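Local coordinates for protein possible galactose mutarotase (Streptomyces platensis subsp. rosaceus, PDB 4RNL) that is of unknown function but possibly acts as an aldose 1-epimerase, interconverting the alpha and beta anomers of galactose, at residues R84-I89 and V176-N181. Residues are numbered along the deposited sequence; the frame is centred on the assembly and turned at random.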
ATOM      1  N   ARG A  84       5.450   9.545   5.542  1.00 11.01           N
ATOM      2  CA  ARG A  84       4.860   9.348   6.870  1.00 13.39           C
ATOM      3  C   ARG A  84       3.335   9.390   6.851  1.00 13.69           C
ATOM      4  O   ARG A  84       2.675   8.877   7.761  1.00 12.86           O
ATOM      5  CB  ARG A  84       5.389  10.435   7.829  1.00 16.29           C
ATOM      6  CG  ARG A  84       5.025  10.230   9.294  1.00 12.15           C
ATOM      7  CD  ARG A  84       5.509  11.379  10.178  1.00 13.04           C
ATOM      8  NE  ARG A  84       6.966  11.556  10.149  1.00 13.62           N
ATOM      9  CZ  ARG A  84       7.658  12.100  11.151  1.00 15.55           C
ATOM     10  NH1 ARG A  84       7.031  12.489  12.256  1.00 15.71           N
ATOM     11  NH2 ARG A  84       8.975  12.245  11.063  1.00 15.64           N
ATOM     12  N   TYR A  85       2.775  10.018   5.822  1.00 10.80           N
ATOM     13  CA  TYR A  85       1.317  10.127   5.711  1.00  9.93           C
ATOM     14  C   TYR A  85       0.864   9.695   4.321  1.00  9.65           C
ATOM     15  O   TYR A  85       1.165  10.355   3.324  1.00 13.17           O
ATOM     16  CB  TYR A  85       0.792  11.542   6.064  1.00 10.13           C
ATOM     17  CG  TYR A  85      -0.724  11.525   6.170  1.00 11.63           C
ATOM     18  CD1 TYR A  85      -1.516  11.672   5.040  1.00 12.41           C
ATOM     19  CD2 TYR A  85      -1.354  11.294   7.391  1.00 14.02           C
ATOM     20  CE1 TYR A  85      -2.886  11.601   5.113  1.00 15.94           C
ATOM     21  CE2 TYR A  85      -2.732  11.227   7.481  1.00 12.51           C
ATOM     22  CZ  TYR A  85      -3.491  11.378   6.331  1.00 14.81           C
ATOM     23  OH  TYR A  85      -4.864  11.307   6.388  1.00 15.95           O
ATOM     24  N   ALA A  86       0.134   8.587   4.260  1.00 11.58           N
ATOM     25  CA  ALA A  86      -0.307   8.046   2.974  1.00 12.36           C
ATOM     26  C   ALA A  86      -1.499   8.838   2.464  1.00 12.14           C
ATOM     27  O   ALA A  86      -2.378   9.229   3.238  1.00 16.11           O
ATOM     28  CB  ALA A  86      -0.669   6.579   3.098  1.00 13.50           C
ATOM     29  N   ASN A  87      -1.535   9.023   1.150  1.00 11.15           N
ATOM     30  CA  ASN A  87      -2.527   9.865   0.481  1.00 10.90           C
ATOM     31  C   ASN A  87      -2.342  11.365   0.749  1.00 10.79           C
ATOM     32  O   ASN A  87      -1.225  11.818   1.021  1.00 15.97           O
ATOM     33  CB  ASN A  87      -3.960   9.393   0.756  1.00 14.26           C
ATOM     34  CG  ASN A  87      -4.857   9.576  -0.444  1.00 18.17           C
ATOM     35  OD1 ASN A  87      -5.479  10.621  -0.599  1.00 21.10           O
ATOM     36  ND2 ASN A  87      -4.887   8.575  -1.331  1.00 21.49           N
ATOM     37  N   ARG A  88      -3.422  12.133   0.666  1.00 11.37           N
ATOM     38  CA  ARG A  88      -3.296  13.580   0.519  1.00 13.53           C
ATOM     39  C   ARG A  88      -3.595  14.375   1.779  1.00 13.43           C
ATOM     40  O   ARG A  88      -4.496  14.032   2.549  1.00 16.13           O
ATOM     41  CB  ARG A  88      -4.203  14.070  -0.620  1.00 16.37           C
ATOM     42  CG  ARG A  88      -3.816  13.521  -1.973  1.00 15.57           C
ATOM     43  CD  ARG A  88      -4.733  13.986  -3.092  1.00 14.35           C
ATOM     44  NE  ARG A  88      -4.144  13.604  -4.379  1.00 17.96           N
ATOM     45  CZ  ARG A  88      -4.278  12.403  -4.930  1.00 27.46           C
ATOM     46  NH1 ARG A  88      -5.009  11.474  -4.326  1.00 23.37           N
ATOM     47  NH2 ARG A  88      -3.683  12.126  -6.086  1.00 26.33           N
ATOM     48  N   ILE A  89      -2.833  15.448   1.966  1.00 13.91           N
ATOM     49  CA  ILE A  89      -3.140  16.457   2.973  1.00 11.53           C
ATOM     50  C   ILE A  89      -3.382  17.753   2.221  1.00 13.54           C
ATOM     51  O   ILE A  89      -2.500  18.247   1.510  1.00 14.05           O
ATOM     52  CB  ILE A  89      -1.980  16.626   3.972  1.00 11.17           C
ATOM     53  CG1 ILE A  89      -1.790  15.335   4.774  1.00 11.46           C
ATOM     54  CG2 ILE A  89      -2.239  17.828   4.910  1.00 11.60           C
ATOM     55  CD1 ILE A  89      -0.540  15.334   5.682  1.00 11.39           C
ATOM     56  N   VAL A 176       1.467  13.180  13.018  1.00 14.79           N
ATOM     57  CA  VAL A 176       0.452  12.368  12.366  1.00 13.95           C
ATOM     58  C   VAL A 176       1.161  11.243  11.619  1.00 17.67           C
ATOM     59  O   VAL A 176       2.284  11.424  11.133  1.00 12.99           O
ATOM     60  CB  VAL A 176      -0.438  13.184  11.404  1.00 13.19           C
ATOM     61  CG1 VAL A 176      -1.229  14.236  12.170  1.00 15.98           C
ATOM     62  CG2 VAL A 176       0.405  13.845  10.315  1.00 17.72           C
ATOM     63  N   VAL A 177       0.517  10.075  11.572  1.00 12.42           N
ATOM     64  CA  VAL A 177       1.086   8.876  10.958  1.00 10.06           C
ATOM     65  C   VAL A 177      -0.029   8.103  10.262  1.00 12.59           C
ATOM     66  O   VAL A 177      -1.112   7.919  10.822  1.00 14.22           O
ATOM     67  CB  VAL A 177       1.717   7.930  12.002  1.00 18.54           C
ATOM     68  CG1 VAL A 177       2.446   6.780  11.286  1.00 12.47           C
ATOM     69  CG2 VAL A 177       2.671   8.657  12.896  1.00 28.63           C
ATOM     70  N   ASN A 178       0.240   7.646   9.045  1.00 10.11           N
ATOM     71  CA  ASN A 178      -0.712   6.843   8.285  1.00  9.27           C
ATOM     72  C   ASN A 178       0.105   6.042   7.282  1.00 11.45           C
ATOM     73  O   ASN A 178       0.419   6.537   6.196  1.00 11.52           O
ATOM     74  CB  ASN A 178      -1.704   7.773   7.579  1.00 10.23           C
ATOM     75  CG  ASN A 178      -2.809   7.031   6.823  1.00 11.70           C
ATOM     76  OD1 ASN A 178      -3.200   5.911   7.167  1.00 13.88           O
ATOM     77  ND2 ASN A 178      -3.318   7.671   5.776  1.00 17.40           N
ATOM     78  N   LEU A 179       0.497   4.825   7.656  1.00  8.56           N
ATOM     79  CA  LEU A 179       1.363   4.021   6.789  1.00  8.39           C
ATOM     80  C   LEU A 179       0.570   2.978   6.019  1.00 12.37           C
ATOM     81  O   LEU A 179      -0.363   2.388   6.550  1.00 13.18           O
ATOM     82  CB  LEU A 179       2.433   3.320   7.620  1.00  9.52           C
ATOM     83  CG  LEU A 179       3.189   4.223   8.590  1.00 13.77           C
ATOM     84  CD1 LEU A 179       4.197   3.432   9.399  1.00 14.44           C
ATOM     85  CD2 LEU A 179       3.884   5.324   7.822  1.00 16.44           C
ATOM     86  N   THR A 180       0.944   2.736   4.769  1.00 10.87           N
ATOM     87  CA  THR A 180       0.251   1.717   3.983  1.00 11.51           C
ATOM     88  C   THR A 180       1.241   1.080   3.040  1.00 16.77           C
ATOM     89  O   THR A 180       2.382   1.530   2.933  1.00 15.47           O
ATOM     90  CB  THR A 180      -0.915   2.301   3.151  1.00 18.85           C
ATOM     91  OG1 THR A 180      -1.712   1.227   2.622  1.00 24.02           O
ATOM     92  CG2 THR A 180      -0.397   3.147   1.991  1.00 13.91           C
ATOM     93  N   ASN A 181       0.809   0.026   2.366  1.00 10.35           N
ATOM     94  CA  ASN A 181       1.610  -0.527   1.282  1.00  9.53           C
ATOM     95  C   ASN A 181       0.853  -0.344  -0.021  1.00  9.03           C
ATOM     96  O   ASN A 181      -0.344  -0.639  -0.106  1.00 13.04           O
ATOM     97  CB  ASN A 181       1.948  -1.997   1.508  1.00  9.57           C
ATOM     98  CG  ASN A 181       2.867  -2.530   0.423  1.00 12.37           C
ATOM     99  OD1 ASN A 181       2.409  -2.933  -0.643  1.00 17.34           O
ATOM    100  ND2 ASN A 181       4.172  -2.457   0.664  1.00 10.57           N
TER
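A single beta bridge of the parallel type pairs Tyr-85 with Asn-178 in the interior of the aldose 1-epimerase beta-sandwich. The Asn-178 backbone is gripped at both ends: its N donates to Arg-84 O (3.0 Å, 162° at the hydrogen), while its O accepts from Ala-86 N (2.8 Å). The side chain of Asn-178 extends the link. CB lies over one face of the Tyr-85 ring, 3.9 Å from the centroid, in a CH-pi contact; CG anti to the backbone N (chi1 -176°) then carries the amide on across that face, its plane turned 57° from the ring. ND2 sits above the ring toward its rim and gives a weak, bent bond to Ala-86 O (3.1 Å). The other amide end, OD1, accepts from His-311 N, and Tyr-85 OH bonds Ser-315 N, so both polar tips are tied to the segment following strand 305-310. Ala-86 adds an apolar touch, CB to Thr-180 CG2 at 3.6 Å. At the opposite end of the contact Arg-84, which follows a cis peptide bond, passes its CD 3.4 Å from Val-176 O, a buried carbonyl with no hydrogen-bond partner in the model. Its guanidinium continues to Ser-139 OG, Thr-175 OG1 and Gly-148 O. Arg-88 NH2 and, weakly, Asn-87 ND2 bond a glycerol probably taken up from the crystallisation liquor, which may mark the sugar-binding cleft known from related mutarotases. The bridge sits where the chain leaves strand 81-82, the edge strand antiparallel to 180-185, and turns toward strand 88-89, which pairs with 111-112; Leu-150 and Val-152 of strand 150-159 pack against the side chains of Val-177 and Leu-179, respectively.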